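Local structure of NADP-dependent alcohol dehydrogenase (Entamoeba histolytica, 2OUI) at residues G10-I15 with K329-L334; G50-M55 with F112-D117; V72-V77 with E128-L133; R323-E328 with R350-D355. The protein catalyses the NADP-dependent interconversion of alcohols and their aldehydes or ketones as a tetrameric, zinc-binding medium-chain dehydrogenase. The protein carries 1 engineered substitution. All coordinates share one frame; numbering follows the deposited sequence. Where two conformers were deposited one is given.

Contact 1: residues G10-I15 with K329-L334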
loop_
_atom_site.group_PDB
_atom_site.type_symbol
_atom_site.label_atom_id
_atom_site.label_comp_id
_atom_site.label_asym_id
_atom_site.label_seq_id
_atom_site.Cartn_x
_atom_site.Cartn_y
_atom_site.Cartn_z
ATOM N N GLY A 10 23.723 34.577 4.348
ATOM C CA GLY A 10 23.817 35.458 5.514
ATOM C C GLY A 10 23.328 36.898 5.373
ATOM O O GLY A 10 23.547 37.698 6.283
ATOM N N ARG A 11 22.673 37.242 4.261
ATOM C CA ARG A 11 22.266 38.640 3.993
ATOM C C ARG A 11 20.850 38.725 3.425
ATOM O O ARG A 11 20.529 38.057 2.440
ATOM C CB ARG A 11 23.219 39.333 2.999
ATOM C CG ARG A 11 24.444 39.990 3.586
ATOM C CD ARG A 11 25.230 40.818 2.544
ATOM N NE ARG A 11 25.333 40.138 1.247
ATOM C CZ ARG A 11 24.873 40.624 0.092
ATOM N NH1 ARG A 11 24.272 41.809 0.038
ATOM N NH2 ARG A 11 25.029 39.920 -1.023
ATOM N N ILE A 12 20.001 39.548 4.037
ATOM C CA ILE A 12 18.658 39.780 3.502
ATOM C C ILE A 12 18.389 41.264 3.414
ATOM O O ILE A 12 18.981 42.051 4.148
ATOM C CB ILE A 12 17.516 39.094 4.330
ATOM C CG1 ILE A 12 17.296 39.782 5.696
ATOM C CG2 ILE A 12 17.751 37.598 4.472
ATOM C CD1 ILE A 12 16.143 39.093 6.506
ATOM N N GLY A 13 17.502 41.649 2.500
ATOM C CA GLY A 13 17.107 43.039 2.370
ATOM C C GLY A 13 16.037 43.207 1.303
ATOM O O GLY A 13 15.778 42.302 0.510
ATOM N N TRP A 14 15.407 44.375 1.298
ATOM C CA TRP A 14 14.376 44.690 0.316
ATOM C C TRP A 14 15.001 45.062 -1.024
ATOM O O TRP A 14 15.932 45.866 -1.081
ATOM C CB TRP A 14 13.485 45.834 0.835
ATOM C CG TRP A 14 12.725 45.390 2.038
ATOM C CD1 TRP A 14 13.126 45.474 3.342
ATOM C CD2 TRP A 14 11.452 44.711 2.050
ATOM N NE1 TRP A 14 12.168 44.915 4.170
ATOM C CE2 TRP A 14 11.136 44.439 3.411
ATOM C CE3 TRP A 14 10.531 44.341 1.046
ATOM C CZ2 TRP A 14 9.945 43.784 3.803
ATOM C CZ3 TRP A 14 9.330 43.685 1.433
ATOM C CH2 TRP A 14 9.055 43.427 2.805
ATOM N N ILE A 15 14.470 44.481 -2.092
ATOM C CA ILE A 15 14.898 44.794 -3.459
ATOM C C ILE A 15 13.685 45.075 -4.354
ATOM O O ILE A 15 12.541 44.823 -3.967
ATOM C CB ILE A 15 15.742 43.630 -4.073
ATOM C CG1 ILE A 15 14.905 42.361 -4.208
ATOM C CG2 ILE A 15 17.021 43.387 -3.234
ATOM C CD1 ILE A 15 15.564 41.217 -4.966
ATOM N N LYS A 329 6.540 44.328 7.661
ATOM C CA LYS A 329 6.752 43.525 8.878
ATOM C C LYS A 329 7.165 42.072 8.651
ATOM O O LYS A 329 7.523 41.402 9.620
ATOM C CB LYS A 329 5.543 43.582 9.822
ATOM C CG LYS A 329 5.156 44.972 10.276
ATOM C CD LYS A 329 6.255 45.679 11.018
ATOM C CE LYS A 329 5.847 47.121 11.296
ATOM N NZ LYS A 329 6.916 47.854 12.009
ATOM N N VAL A 330 7.154 41.582 7.406
ATOM C CA VAL A 330 7.671 40.223 7.141
ATOM C C VAL A 330 9.144 40.122 7.518
ATOM O O VAL A 330 9.613 39.047 7.908
ATOM C CB VAL A 330 7.427 39.669 5.697
ATOM C CG1 VAL A 330 5.945 39.591 5.399
ATOM C CG2 VAL A 330 8.156 40.470 4.632
ATOM N N GLU A 331 9.871 41.235 7.416
ATOM C CA GLU A 331 11.269 41.211 7.829
ATOM C C GLU A 331 11.397 40.959 9.330
ATOM O O GLU A 331 12.157 40.068 9.760
ATOM C CB GLU A 331 11.988 42.483 7.422
ATOM C CG GLU A 331 13.469 42.436 7.733
ATOM C CD GLU A 331 14.223 43.566 7.067
ATOM O OE1 GLU A 331 13.621 44.642 6.845
ATOM O OE2 GLU A 331 15.418 43.376 6.771
ATOM N N ASP A 332 10.630 41.708 10.117
ATOM C CA ASP A 332 10.549 41.488 11.569
ATOM C C ASP A 332 10.146 40.057 11.892
ATOM O O ASP A 332 10.769 39.407 12.749
ATOM C CB ASP A 332 9.545 42.453 12.198
ATOM C CG ASP A 332 9.821 43.897 11.848
ATOM O OD1 ASP A 332 9.780 44.267 10.649
ATOM O OD2 ASP A 332 10.059 44.674 12.790
ATOM N N ALA A 333 9.122 39.558 11.193
ATOM C CA ALA A 333 8.618 38.223 11.428
ATOM C C ALA A 333 9.683 37.175 11.105
ATOM O O ALA A 333 9.851 36.203 11.849
ATOM C CB ALA A 333 7.366 37.967 10.619
ATOM N N LEU A 334 10.416 37.361 10.011
ATOM C CA LEU A 334 11.434 36.359 9.655
ATOM C C LEU A 334 12.561 36.346 10.690
ATOM O O LEU A 334 13.066 35.283 11.045
ATOM C CB LEU A 334 11.999 36.592 8.249
ATOM C CG LEU A 334 13.088 35.624 7.759
ATOM C CD1 LEU A 334 12.634 34.154 7.748
ATOM C CD2 LEU A 334 13.591 36.060 6.375
HETATM O O HOH W 1 17.770 44.168 6.063
#

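Contact 2: residues G50-M55 with F112-D117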
loop_
_atom_site.group_PDB
_atom_site.type_symbol
_atom_site.label_atom_id
_atom_site.label_comp_id
_atom_site.label_asym_id
_atom_site.label_seq_id
_atom_site.Cartn_x
_atom_site.Cartn_y
_atom_site.Cartn_z
ATOM N N GLY A 50 22.481 25.838 -1.003
ATOM C CA GLY A 50 23.345 26.564 -1.913
ATOM C C GLY A 50 23.134 28.065 -1.869
ATOM O O GLY A 50 22.122 28.534 -1.355
ATOM N N ASP A 51 24.084 28.814 -2.425
ATOM C CA ASP A 51 24.008 30.271 -2.473
ATOM C C ASP A 51 22.896 30.709 -3.426
ATOM O O ASP A 51 22.511 29.973 -4.347
ATOM C CB ASP A 51 25.364 30.861 -2.904
ATOM C CG ASP A 51 25.483 32.385 -2.653
ATOM O OD1 ASP A 51 24.565 33.012 -2.088
ATOM O OD2 ASP A 51 26.518 32.968 -3.028
ATOM N N ARG A 52 22.359 31.897 -3.167
ATOM C CA ARG A 52 21.381 32.534 -4.040
ATOM C C ARG A 52 21.694 34.007 -4.079
ATOM O O ARG A 52 22.338 34.553 -3.180
ATOM C CB ARG A 52 19.956 32.361 -3.513
ATOM C CG ARG A 52 19.537 30.936 -3.238
ATOM C CD ARG A 52 19.050 30.260 -4.513
ATOM N NE ARG A 52 18.398 28.995 -4.204
ATOM C CZ ARG A 52 19.043 27.851 -4.013
ATOM N NH1 ARG A 52 20.372 27.813 -4.102
ATOM N NH2 ARG A 52 18.362 26.751 -3.722
ATOM N N HIS A 53 21.271 34.651 -5.149
ATOM C CA HIS A 53 21.292 36.098 -5.189
ATOM C C HIS A 53 19.943 36.576 -5.702
ATOM O O HIS A 53 19.345 35.949 -6.606
ATOM C CB HIS A 53 22.472 36.627 -6.016
ATOM C CG HIS A 53 23.743 36.785 -5.229
ATOM N ND1 HIS A 53 24.286 35.768 -4.470
ATOM C CD2 HIS A 53 24.582 37.842 -5.097
ATOM C CE1 HIS A 53 25.398 36.195 -3.896
ATOM N NE2 HIS A 53 25.602 37.449 -4.262
ATOM N N ASP A 54 19.450 37.618 -5.041
ATOM C CA ASP A 54 18.197 38.308 -5.334
ATOM C C ASP A 54 16.926 37.453 -5.350
ATOM O O ASP A 54 15.958 37.783 -6.012
ATOM C CB ASP A 54 18.364 39.170 -6.587
ATOM C CG ASP A 54 19.564 40.112 -6.478
ATOM O OD1 ASP A 54 20.051 40.317 -5.336
ATOM O OD2 ASP A 54 20.024 40.639 -7.519
ATOM N N MET A 55 16.923 36.382 -4.559
ATOM C CA MET A 55 15.736 35.520 -4.453
ATOM C C MET A 55 14.773 36.010 -3.377
ATOM O O MET A 55 15.105 36.020 -2.182
ATOM C CB MET A 55 16.105 34.064 -4.161
ATOM C CG MET A 55 14.883 33.173 -4.051
ATOM S SD MET A 55 15.315 31.471 -3.732
ATOM C CE MET A 55 15.829 31.633 -2.014
ATOM N N PHE A 112 8.817 28.416 -4.500
ATOM C CA PHE A 112 8.880 29.640 -3.688
ATOM C C PHE A 112 9.995 29.558 -2.632
ATOM O O PHE A 112 9.943 28.702 -1.756
ATOM C CB PHE A 112 7.583 29.839 -2.909
ATOM C CG PHE A 112 6.362 30.159 -3.753
ATOM C CD1 PHE A 112 6.389 31.156 -4.723
ATOM C CD2 PHE A 112 5.154 29.532 -3.472
ATOM C CE1 PHE A 112 5.222 31.486 -5.472
ATOM C CE2 PHE A 112 3.991 29.854 -4.201
ATOM C CZ PHE A 112 4.035 30.822 -5.203
ATOM N N SER A 113 10.950 30.487 -2.687
ATOM C CA SER A 113 12.086 30.583 -1.739
ATOM C C SER A 113 12.985 29.346 -1.729
ATOM O O SER A 113 13.832 29.209 -0.850
ATOM C CB SER A 113 11.680 31.016 -0.300
ATOM O OG SER A 113 11.316 29.919 0.535
ATOM N N ASN A 114 12.799 28.457 -2.705
ATOM C CA ASN A 114 13.820 27.442 -3.028
ATOM C C ASN A 114 14.680 27.932 -4.208
ATOM O O ASN A 114 15.862 28.272 -4.028
ATOM C CB ASN A 114 13.154 26.073 -3.287
ATOM C CG ASN A 114 14.146 24.979 -3.659
ATOM O OD1 ASN A 114 15.379 25.175 -3.625
ATOM N ND2 ASN A 114 13.608 23.796 -3.995
ATOM N N PHE A 115 14.081 28.025 -5.399
ATOM C CA PHE A 115 14.783 28.533 -6.566
ATOM C C PHE A 115 13.953 29.564 -7.351
ATOM O O PHE A 115 14.435 30.105 -8.344
ATOM C CB PHE A 115 15.228 27.381 -7.483
ATOM C CG PHE A 115 14.096 26.469 -7.903
ATOM C CD1 PHE A 115 13.275 26.807 -8.983
ATOM C CD2 PHE A 115 13.857 25.280 -7.222
ATOM C CE1 PHE A 115 12.227 25.964 -9.377
ATOM C CE2 PHE A 115 12.818 24.452 -7.606
ATOM C CZ PHE A 115 11.999 24.805 -8.683
ATOM N N LYS A 116 12.721 29.821 -6.893
ATOM C CA LYS A 116 11.807 30.804 -7.510
ATOM C C LYS A 116 11.523 31.890 -6.480
ATOM O O LYS A 116 11.494 31.625 -5.271
ATOM C CB LYS A 116 10.494 30.117 -7.925
ATOM C CG LYS A 116 9.386 31.029 -8.527
ATOM C CD LYS A 116 8.089 30.245 -8.809
ATOM C CE LYS A 116 7.068 31.099 -9.559
ATOM N NZ LYS A 116 5.820 30.289 -9.896
ATOM N N ASP A 117 11.319 33.117 -6.947
ATOM C CA ASP A 117 10.930 34.194 -6.041
ATOM C C ASP A 117 9.667 33.778 -5.280
ATOM O O ASP A 117 8.684 33.292 -5.872
ATOM C CB ASP A 117 10.655 35.476 -6.806
ATOM C CG ASP A 117 11.922 36.164 -7.313
ATOM O OD1 ASP A 117 13.000 36.045 -6.687
ATOM O OD2 ASP A 117 11.828 36.857 -8.346
#

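Contact 3: residues V72-V77 with E128-L133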
loop_
_atom_site.group_PDB
_atom_site.type_symbol
_atom_site.label_atom_id
_atom_site.label_comp_id
_atom_site.label_asym_id
_atom_site.label_seq_id
_atom_site.Cartn_x
_atom_site.Cartn_y
_atom_site.Cartn_z
ATOM N N VAL A 72 -6.826 30.161 -17.855
ATOM C CA VAL A 72 -7.235 29.919 -16.474
ATOM C C VAL A 72 -8.755 29.857 -16.464
ATOM O O VAL A 72 -9.404 30.779 -16.948
ATOM C CB VAL A 72 -6.677 31.007 -15.518
ATOM C CG1 VAL A 72 -7.315 30.891 -14.150
ATOM C CG2 VAL A 72 -5.129 30.863 -15.371
ATOM N N LYS A 73 -9.315 28.772 -15.924
ATOM C CA LYS A 73 -10.765 28.521 -15.989
ATOM C C LYS A 73 -11.483 28.564 -14.638
ATOM O O LYS A 73 -12.697 28.748 -14.605
ATOM C CB LYS A 73 -11.046 27.147 -16.627
ATOM C CG LYS A 73 -10.635 27.021 -18.078
ATOM C CD LYS A 73 -10.523 25.553 -18.470
ATOM C CE LYS A 73 -10.199 25.408 -19.951
ATOM N NZ LYS A 73 -10.127 23.967 -20.352
ATOM N N ARG A 74 -10.743 28.373 -13.539
ATOM C CA ARG A 74 -11.368 28.146 -12.240
ATOM C C ARG A 74 -11.283 29.391 -11.352
ATOM O O ARG A 74 -11.928 29.464 -10.288
ATOM C CB ARG A 74 -10.709 26.954 -11.520
ATOM C CG ARG A 74 -10.735 25.624 -12.273
ATOM C CD ARG A 74 -10.183 24.492 -11.387
ATOM N NE ARG A 74 -11.057 24.228 -10.254
ATOM C CZ ARG A 74 -12.093 23.388 -10.279
ATOM N NH1 ARG A 74 -12.383 22.706 -11.378
ATOM N NH2 ARG A 74 -12.834 23.216 -9.191
ATOM N N LEU A 75 -10.488 30.360 -11.788
ATOM C CA LEU A 75 -10.137 31.501 -10.945
ATOM C C LEU A 75 -10.396 32.788 -11.662
ATOM O O LEU A 75 -10.308 32.859 -12.888
ATOM C CB LEU A 75 -8.651 31.456 -10.602
ATOM C CG LEU A 75 -8.215 30.208 -9.842
ATOM C CD1 LEU A 75 -6.692 30.110 -9.917
ATOM C CD2 LEU A 75 -8.720 30.261 -8.387
ATOM N N LYS A 76 -10.696 33.824 -10.901
ATOM C CA LYS A 76 -10.842 35.131 -11.507
ATOM C C LYS A 76 -10.166 36.213 -10.660
ATOM O O LYS A 76 -9.962 36.029 -9.449
ATOM C CB LYS A 76 -12.324 35.433 -11.767
ATOM C CG LYS A 76 -13.213 35.332 -10.547
ATOM C CD LYS A 76 -14.708 35.327 -10.927
ATOM C CE LYS A 76 -15.607 35.681 -9.721
ATOM N NZ LYS A 76 -15.512 34.705 -8.580
ATOM N N VAL A 77 -9.800 37.316 -11.301
ATOM C CA VAL A 77 -9.251 38.475 -10.600
ATOM C C VAL A 77 -10.173 38.842 -9.426
ATOM O O VAL A 77 -11.401 38.931 -9.595
ATOM C CB VAL A 77 -9.079 39.678 -11.543
ATOM C CG1 VAL A 77 -8.760 40.967 -10.763
ATOM C CG2 VAL A 77 -7.995 39.388 -12.579
ATOM N N GLU A 128 0.652 27.068 -13.146
ATOM C CA GLU A 128 -0.497 26.136 -13.155
ATOM C C GLU A 128 -1.554 26.504 -12.101
ATOM O O GLU A 128 -1.920 25.706 -11.237
ATOM C CB GLU A 128 -0.008 24.674 -13.039
ATOM C CG GLU A 128 0.719 24.268 -14.336
ATOM C CD GLU A 128 1.312 22.879 -14.276
ATOM O OE1 GLU A 128 0.707 21.999 -13.624
ATOM O OE2 GLU A 128 2.375 22.679 -14.911
ATOM N N ALA A 129 -2.047 27.740 -12.189
ATOM C CA ALA A 129 -2.873 28.301 -11.121
ATOM C C ALA A 129 -4.186 27.538 -10.829
ATOM O O ALA A 129 -4.591 27.441 -9.672
ATOM C CB ALA A 129 -3.172 29.779 -11.410
ATOM N N ASP A 130 -4.859 27.025 -11.854
ATOM C CA ASP A 130 -6.079 26.253 -11.620
ATOM C C ASP A 130 -5.775 25.044 -10.767
ATOM O O ASP A 130 -6.575 24.655 -9.922
ATOM C CB ASP A 130 -6.700 25.764 -12.946
ATOM C CG ASP A 130 -7.578 26.819 -13.603
ATOM O OD1 ASP A 130 -7.918 27.821 -12.935
ATOM O OD2 ASP A 130 -7.933 26.641 -14.795
ATOM N N ALA A 131 -4.607 24.437 -10.994
ATOM C CA ALA A 131 -4.253 23.205 -10.310
ATOM C C ALA A 131 -3.690 23.517 -8.916
ATOM O O ALA A 131 -3.836 22.723 -7.997
ATOM C CB ALA A 131 -3.216 22.456 -11.119
ATOM N N ASN A 132 -3.057 24.679 -8.763
ATOM C CA ASN A 132 -2.287 24.980 -7.573
ATOM C C ASN A 132 -2.877 25.956 -6.550
ATOM O O ASN A 132 -2.284 26.139 -5.501
ATOM C CB ASN A 132 -0.876 25.433 -7.971
ATOM C CG ASN A 132 -0.041 24.280 -8.449
ATOM O OD1 ASN A 132 -0.162 23.184 -7.911
ATOM N ND2 ASN A 132 0.775 24.498 -9.479
ATOM N N LEU A 133 -4.023 26.575 -6.842
ATOM C CA LEU A 133 -4.641 27.506 -5.882
ATOM C C LEU A 133 -6.042 27.041 -5.433
ATOM O O LEU A 133 -6.890 26.722 -6.273
ATOM C CB LEU A 133 -4.744 28.903 -6.507
ATOM C CG LEU A 133 -3.380 29.580 -6.754
ATOM C CD1 LEU A 133 -3.569 30.894 -7.491
ATOM C CD2 LEU A 133 -2.594 29.770 -5.457
#

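Contact 4: residues R323-E328 with R350-D355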
loop_
_atom_site.group_PDB
_atom_site.type_symbol
_atom_site.label_atom_id
_atom_site.label_comp_id
_atom_site.label_asym_id
_atom_site.label_seq_id
_atom_site.Cartn_x
_atom_site.Cartn_y
_atom_site.Cartn_z
ATOM N N ARG A 323 1.483 38.662 15.910
ATOM C CA ARG A 323 0.698 39.209 14.811
ATOM C C ARG A 323 1.211 40.595 14.417
ATOM O O ARG A 323 1.382 41.459 15.289
ATOM C CB ARG A 323 -0.779 39.292 15.208
ATOM C CG ARG A 323 -1.445 37.934 15.412
ATOM C CD ARG A 323 -2.860 38.078 15.972
ATOM N NE ARG A 323 -3.372 36.805 16.498
ATOM C CZ ARG A 323 -4.091 35.935 15.792
ATOM N NH1 ARG A 323 -4.392 36.180 14.512
ATOM N NH2 ARG A 323 -4.506 34.806 16.359
ATOM N N PHE A 324 1.449 40.804 13.119
ATOM C CA PHE A 324 1.966 42.079 12.577
ATOM C C PHE A 324 0.997 42.601 11.507
ATOM O O PHE A 324 0.211 41.839 10.945
ATOM C CB PHE A 324 3.329 41.841 11.879
ATOM C CG PHE A 324 4.444 41.436 12.807
ATOM C CD1 PHE A 324 4.767 40.099 12.972
ATOM C CD2 PHE A 324 5.201 42.394 13.467
ATOM C CE1 PHE A 324 5.810 39.700 13.839
ATOM C CE2 PHE A 324 6.245 42.028 14.329
ATOM C CZ PHE A 324 6.549 40.677 14.511
ATOM N N GLU A 325 1.079 43.887 11.196
ATOM C CA GLU A 325 0.324 44.429 10.079
ATOM C C GLU A 325 1.296 45.116 9.145
ATOM O O GLU A 325 2.140 45.894 9.597
ATOM C CB GLU A 325 -0.684 45.478 10.549
ATOM C CG GLU A 325 -1.694 44.989 11.572
ATOM C CD GLU A 325 -2.852 44.234 10.940
ATOM O OE1 GLU A 325 -3.291 44.633 9.832
ATOM O OE2 GLU A 325 -3.327 43.250 11.555
ATOM N N GLY A 326 1.153 44.854 7.850
ATOM C CA GLY A 326 1.924 45.579 6.843
ATOM C C GLY A 326 3.019 44.727 6.252
ATOM O O GLY A 326 3.720 43.996 6.978
ATOM N N LEU A 327 3.177 44.833 4.934
ATOM C CA LEU A 327 4.151 44.024 4.211
ATOM C C LEU A 327 5.574 44.148 4.772
ATOM O O LEU A 327 6.293 43.157 4.838
ATOM C CB LEU A 327 4.134 44.352 2.719
ATOM C CG LEU A 327 5.066 43.511 1.827
ATOM C CD1 LEU A 327 4.788 42.018 1.893
ATOM C CD2 LEU A 327 4.995 43.990 0.351
ATOM N N GLU A 328 5.961 45.350 5.200
ATOM C CA GLU A 328 7.304 45.589 5.719
ATOM C C GLU A 328 7.584 44.692 6.915
ATOM O O GLU A 328 8.734 44.305 7.144
ATOM C CB GLU A 328 7.510 47.044 6.142
ATOM C CG GLU A 328 6.512 48.020 5.550
ATOM C CD GLU A 328 5.220 48.071 6.345
ATOM O OE1 GLU A 328 4.139 47.920 5.721
ATOM O OE2 GLU A 328 5.297 48.252 7.586
ATOM N N ARG A 350 -0.496 40.401 8.422
ATOM C CA ARG A 350 -1.698 40.697 7.661
ATOM C C ARG A 350 -1.437 41.940 6.813
ATOM O O ARG A 350 -0.842 42.911 7.289
ATOM C CB ARG A 350 -2.887 40.892 8.614
ATOM C CG ARG A 350 -4.279 40.927 7.962
ATOM C CD ARG A 350 -4.776 39.559 7.375
ATOM N NE ARG A 350 -6.202 39.642 7.025
ATOM C CZ ARG A 350 -6.692 40.265 5.950
ATOM N NH1 ARG A 350 -5.894 40.860 5.059
ATOM N NH2 ARG A 350 -8.006 40.301 5.759
ATOM N N ILE A 351 -1.851 41.885 5.547
ATOM C CA ILE A 351 -1.688 42.996 4.609
ATOM C C ILE A 351 -3.066 43.381 4.058
ATOM O O ILE A 351 -3.831 42.521 3.627
ATOM C CB ILE A 351 -0.757 42.638 3.413
ATOM C CG1 ILE A 351 0.634 42.172 3.874
ATOM C CG2 ILE A 351 -0.592 43.839 2.480
ATOM C CD1 ILE A 351 0.738 40.686 4.091
ATOM N N HIS A 352 -3.365 44.670 4.084
ATOM C CA HIS A 352 -4.653 45.194 3.614
ATOM C C HIS A 352 -4.536 46.077 2.373
ATOM O O HIS A 352 -3.489 46.693 2.124
ATOM C CB HIS A 352 -5.357 45.984 4.723
ATOM C CG HIS A 352 -5.844 45.129 5.849
ATOM N ND1 HIS A 352 -5.305 45.192 7.116
ATOM C CD2 HIS A 352 -6.805 44.177 5.897
ATOM C CE1 HIS A 352 -5.924 44.328 7.900
ATOM N NE2 HIS A 352 -6.838 43.699 7.185
ATOM N N TYR A 353 -5.624 46.134 1.604
ATOM C CA TYR A 353 -5.697 46.964 0.414
ATOM C C TYR A 353 -7.042 47.695 0.404
ATOM O O TYR A 353 -8.029 47.157 0.904
ATOM C CB TYR A 353 -5.578 46.092 -0.834
ATOM C CG TYR A 353 -4.341 45.209 -0.843
ATOM C CD1 TYR A 353 -4.386 43.928 -0.330
ATOM C CD2 TYR A 353 -3.128 45.684 -1.358
ATOM C CE1 TYR A 353 -3.262 43.125 -0.329
ATOM C CE2 TYR A 353 -1.984 44.870 -1.378
ATOM C CZ TYR A 353 -2.065 43.609 -0.858
ATOM O OH TYR A 353 -0.939 42.820 -0.858
ATOM N N ASP A 354 -7.072 48.907 -0.151
ATOM C CA ASP A 354 -8.321 49.690 -0.298
ATOM C C ASP A 354 -9.445 48.969 -1.042
ATOM O O ASP A 354 -10.624 49.169 -0.742
ATOM C CB ASP A 354 -8.039 51.009 -1.011
ATOM C CG ASP A 354 -7.270 51.975 -0.147
ATOM O OD1 ASP A 354 -6.711 52.944 -0.708
ATOM O OD2 ASP A 354 -7.227 51.773 1.094
ATOM N N ASP A 355 -9.066 48.147 -2.022
ATOM C CA ASP A 355 -10.024 47.417 -2.841
ATOM C C ASP A 355 -10.015 45.918 -2.531
ATOM O O ASP A 355 -10.380 45.105 -3.382
ATOM C CB ASP A 355 -9.743 47.676 -4.327
ATOM C CG ASP A 355 -8.298 47.353 -4.733
ATOM O OD1 ASP A 355 -7.463 46.966 -3.879
ATOM O OD2 ASP A 355 -7.999 47.479 -5.939
HETATM O O HOH W 2 -2.435 46.614 7.749
#

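Contact 1: residues G10-I15 with K329-L334
Strand 11-15 and helix 329-334 run nearly antiparallel, their axes 167° apart and 10.1 Å from each other at the closest point. Side chains therefore bridge the gap. Trp-14 has CG beside the backbone N and anti to the carbonyl carbon, and its indole reaches to the helix. Its NE1 donates to Glu-331 OE1 at 3.1 Å. The oxygen lies at the edge of the indole, near its plane. The donor, however, sits well above the carboxylate plane, and the bond is bent, with an N-H...O angle of 143°. The ring and carboxylate planes stand 76° apart. Glu-331 reaches the strand on an extended chain, with CG anti to the backbone N. Its other oxygen, OE2, accepts from a water at 2.6 Å, and the same water donates to Ile-12 O. Both carboxylate oxygens are thus tied to the strand. On one side of this polar link, Trp-14 CH2 packs on Val-330 CG2 at 3.6 Å. On the other, Ile-12 CD1 meets Leu-334 CD2 at 4.0 Å. Ile-12 also touches Val-44 and Trp-45 of helix 38-46, and Leu-334 touches Leu-57. The contact is helix-on-sheet packing in the catalytic domain of the medium-chain dehydrogenase fold, where a late helix lies against the outer strand of the small N-terminal antiparallel sheet.

Contact 2: residues G50-M55 with F112-D117
Met-55 runs out straight from the backbone before it turns. Its CB carries CG anti to the backbone N (chi1 180°), and CG lies 3.9 Å from Lys-116 O. SD follows in the same extended line and rests 3.3 Å from Asn-114 O. The chain then bends at chi3 (73°), which brings CE to 3.3 Å from Ser-113 O. The thioether thus lies along the carbonyls of the 112-117 loop. Together with Asp-54, Met-55 faces Met-6 in a G1 beta bulge at the edge of the N-terminal antiparallel sheet. Residues 50-55 and 112-117 belong to the GroES-like region. Loop 112-117 borders the metal site: Ser-113 OG hydrogen-bonds with Asp-40 and with His-59, a zinc ligand. Arg-52 grips the same Asn-114 O side-on with two nitrogens. Arg-52 NE donates to Asn-114 O at 2.6 Å, nearly along the C=O axis. Arg-52 NH2 donates to Asn-114 O at 2.9 Å from above the carbonyl plane. A weak bond joins Arg-52 NH2 to Asn-114 OD1, while Asn-114 ND2 is held by Trp-110 O. Arg-52 NH1 turns back to Asp-51 O at 3.0 Å, fixing the guanidinium's rotation. Asp-117 OD1 accepts from Ile-56 N, and its OD2 pairs with Lys-17.

Contact 3: residues V72-V77 with E128-L133
Asp-130 OD2 is held by one nearly straight bond from a backbone N-H, and Asp-130 OD1 by one from the next residue. Lys-73 N donates to Asp-130 OD2 at 2.8 Å, almost straight at 167°, and meets the syn lone pair of that oxygen. Arg-74 N donates to Asp-130 OD1 at 2.9 Å and comes from above the carboxylate plane. CG of Asp-130 sits beside its backbone N (chi1 -84°), which carries the carboxylate out from the helix to the turn. Being held at both oxygens, the group has its rotation fixed. Carbon atoms close in around Asp-130 OD1: Val-72 CG1 lies 3.4 Å from it and Arg-74 CB 3.2 Å. The two basic side chains do not pair with the acid; Lys-73 NZ and Arg-74 NE stay well apart from the carboxylate, though their charge may still stabilise its ionised form. The acid lies on the short helix 129-132 of the GroES-like domain, and the turn it holds joins strand 61-68 to strand 80-83 of the same sheet. Beside the polar grip, Leu-75 makes the apolar contact. Leu-75 CD1 packs 3.8 Å from Ala-129 CB and 4.0 Å from Leu-133 CD1, and lies 3.4 Å from Ala-129 O. Leu-75 and Leu-133 both rest on Val-81 of strand 80-83. Ala-131 O accepts from Gln-96 of a neighbouring subunit.

Contact 4: residues R323-E328 with R350-D355
Glu-325 and Arg-350 form a parallel beta bridge, the last pairing between strands 320-325 and 346-350. Two nearly straight backbone bonds flank Glu-325. Arg-350 N donates to Phe-324 O at 3.0 Å, from above the carbonyl plane. Gly-326 N donates to Arg-350 O at 2.8 Å, nearly along the C=O axis. The same Arg-350 O also takes a CA-H...O contact from Glu-325 CA at 3.4 Å. Beyond the bridge, Ile-351 CG1 packs on Leu-327 CB at 4.3 Å, and Ile-351 and Leu-327 both touch Leu-34 of strand 27-34. Glu-325 and Arg-350 lie side by side on one face of the sheet, pointing the same way. The Glu-325 chain bends at chi2 (-81°), which turns its carboxylate toward His-352. Glu-325 OE1 lies at the edge of the His-352 imidazole, 3.3 Å from His-352 CE1, with the two planes only 14° apart. A water donates to Glu-325 OE1 and also bonds His-352 ND1. Arg-350 turns away from Glu-325. Its guanidinium has His-352 NE2 over the centre of one face, 3.6 Å above the plane. Its NH2 forms a salt bridge with Glu-356, and its NH1 bonds Leu-32 O. The imidazole has an acid at its CE1/ND1 edge, and its NE2 lies over the face of a guanidinium, so their effects on its ionisation would probably oppose each other.

How the contacts relate
Strand 11-16 opens contact 1 near the N terminus, and that loop closes only at helix 329-339. Contacts 2 and 3 are nested inside it. Contact 2 runs from residues 50-55 to 112-117, and contact 3 from 72-77 to 128-133, so the two cross. Contact 4 closes a short loop between 323-328 and 350-355. It crosses contact 1, because residues 329-334 lie between its two segments. These two touch through Trp-14 on Leu-327 and Lys-329 on Phe-324. Contact 2 meets contact 1 where Ile-15 packs on Asp-54. Contact 1 ties the late helix to the N-terminal sheet, contacts 2 and 3 join parts of the GroES-like region, and contact 4 pairs the last two strands.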